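Local coordinates for protein nickel-dependent hydrogenase large subunit (Allochromatium vinosum, PDB 3MYR) that forms the nickel-iron-bearing large subunit of a heterodimeric hydrogenase that oxidises hydrogen gas and passes the electrons to an acceptor, at residues 131-136 against 184-189. Numbering follows the deposited sequence.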
loop_
_atom_site.group_PDB
_atom_site.type_symbol
_atom_site.label_atom_id
_atom_site.label_comp_id
_atom_site.label_asym_id
_atom_site.label_seq_id
_atom_site.Cartn_x
_atom_site.Cartn_y
_atom_site.Cartn_z
ATOM N N SER B 131 -18.624 27.036 5.637
ATOM C CA SER B 131 -18.449 26.960 7.077
ATOM C C SER B 131 -19.736 26.485 7.770
ATOM O O SER B 131 -19.672 25.587 8.600
ATOM C CB SER B 131 -18.038 28.336 7.605
ATOM O OG SER B 131 -18.067 28.354 9.005
ATOM N N GLU B 132 -20.904 27.049 7.400
ATOM C CA GLU B 132 -22.187 26.568 7.977
ATOM C C GLU B 132 -22.405 25.075 7.736
ATOM O O GLU B 132 -22.845 24.363 8.637
ATOM C CB GLU B 132 -23.414 27.386 7.477
ATOM C CG GLU B 132 -23.313 28.844 7.785
ATOM C CD GLU B 132 -23.573 29.195 9.270
ATOM O OE1 GLU B 132 -23.590 30.405 9.609
ATOM O OE2 GLU B 132 -23.863 28.263 10.062
ATOM N N LEU B 133 -22.117 24.599 6.522
ATOM C CA LEU B 133 -22.316 23.230 6.217
ATOM C C LEU B 133 -21.353 22.387 7.042
ATOM O O LEU B 133 -21.771 21.395 7.677
ATOM C CB LEU B 133 -21.957 23.013 4.767
ATOM C CG LEU B 133 -22.468 21.815 3.976
ATOM C CD1 LEU B 133 -21.510 21.180 2.975
ATOM C CD2 LEU B 133 -23.728 20.851 4.553
ATOM N N ALA B 134 -20.062 22.739 7.015
ATOM C CA ALA B 134 -19.085 21.932 7.802
ATOM C C ALA B 134 -19.508 21.856 9.232
ATOM O O ALA B 134 -19.388 20.805 9.868
ATOM C CB ALA B 134 -17.747 22.540 7.737
ATOM N N GLN B 135 -20.021 22.969 9.762
ATOM C CA GLN B 135 -20.356 23.029 11.164
ATOM C C GLN B 135 -21.677 22.304 11.457
ATOM O O GLN B 135 -21.888 21.889 12.584
ATOM C CB GLN B 135 -20.406 24.503 11.623
ATOM C CG GLN B 135 -18.956 25.059 11.711
ATOM C CD GLN B 135 -18.876 26.596 12.039
ATOM O OE1 GLN B 135 -17.786 27.180 12.083
ATOM N NE2 GLN B 135 -20.024 27.211 12.301
ATOM N N SER B 136 -22.548 22.127 10.438
ATOM C CA SER B 136 -23.840 21.469 10.684
ATOM C C SER B 136 -23.570 19.958 10.752
ATOM O O SER B 136 -24.404 19.202 11.261
ATOM C CB SER B 136 -24.830 21.728 9.545
ATOM O OG SER B 136 -24.380 20.989 8.407
ATOM N N ASN B 184 -18.140 20.678 -2.096
ATOM C CA ASN B 184 -16.864 20.414 -2.783
ATOM C C ASN B 184 -15.726 21.117 -2.063
ATOM O O ASN B 184 -14.633 20.541 -1.918
ATOM C CB ASN B 184 -16.925 20.850 -4.250
ATOM C CG ASN B 184 -17.851 19.929 -5.105
ATOM O OD1 ASN B 184 -17.697 18.723 -5.074
ATOM N ND2 ASN B 184 -18.732 20.514 -5.912
ATOM N N LEU B 185 -15.937 22.387 -1.660
ATOM C CA LEU B 185 -14.851 23.150 -1.015
ATOM C C LEU B 185 -14.502 22.511 0.332
ATOM O O LEU B 185 -13.338 22.336 0.638
ATOM C CB LEU B 185 -15.224 24.670 -0.860
ATOM C CG LEU B 185 -14.147 25.560 -0.186
ATOM C CD1 LEU B 185 -12.730 25.428 -0.887
ATOM C CD2 LEU B 185 -14.625 27.040 -0.092
ATOM N N MET B 186 -15.510 22.008 1.055
ATOM C CA MET B 186 -15.297 21.394 2.320
ATOM C C MET B 186 -14.409 20.134 2.155
ATOM O O MET B 186 -13.465 19.909 2.913
ATOM C CB MET B 186 -16.633 21.001 2.940
ATOM C CG MET B 186 -16.477 20.297 4.298
ATOM S SD MET B 186 -18.123 19.827 5.021
ATOM C CE MET B 186 -18.384 18.298 4.121
ATOM N N ALA B 187 -14.757 19.288 1.189
ATOM C CA ALA B 187 -13.993 18.074 0.911
ATOM C C ALA B 187 -12.567 18.370 0.471
ATOM O O ALA B 187 -11.645 17.655 0.862
ATOM C CB ALA B 187 -14.696 17.270 -0.155
ATOM N N VAL B 188 -12.364 19.385 -0.360
ATOM C CA VAL B 188 -11.026 19.795 -0.736
ATOM C C VAL B 188 -10.207 20.236 0.499
ATOM O O VAL B 188 -9.036 19.891 0.622
ATOM C CB VAL B 188 -11.112 21.003 -1.740
ATOM C CG1 VAL B 188 -9.793 21.713 -1.824
ATOM C CG2 VAL B 188 -11.538 20.485 -3.151
ATOM N N ALA B 189 -10.796 21.059 1.390
ATOM C CA ALA B 189 -10.092 21.428 2.605
ATOM C C ALA B 189 -9.745 20.164 3.406
ATOM O O ALA B 189 -8.647 20.056 3.965
ATOM C CB ALA B 189 -10.978 22.313 3.452
#
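Met186 lays its sulfur against the backbone of Ala134, with SD 3.6 Å from the CA of Ala134. The Ala134 methyl lies beside the same sulfur, its CB 3.9 Å from Met186 SD. Met186 reaches this far because its chain is extended up to the sulfur, with CG anti to the backbone N (chi1 179°) and chi2 also extended. It then bends at chi3 (82°), which turns the terminal methyl CE away from Ala134, so SD is the atom that meets it. Leu133 adds a looser apolar contact, its CD1 standing 4.2 Å from Met186 SD. The side chains of Leu133 and Met186 cross at about a right angle. The small side chain of Ala134 is consistent with the close approach of SD to its backbone. Met186 bridges the helices; between 131-136 and 184-189 the nearest CA atoms, those of Ala134 and Met186, are 6.7 Å apart. Ala134 and Met186 are buried; Leu133 is partly exposed. Met186 also touches Thr130 and Ile137, which like Ala134 belong to helix 127-137. This is plain packing of helix 127-137 on helix 181-201, away from the metal sites. Helices 119-122 and 145-160 pack against other side chains of 184-189.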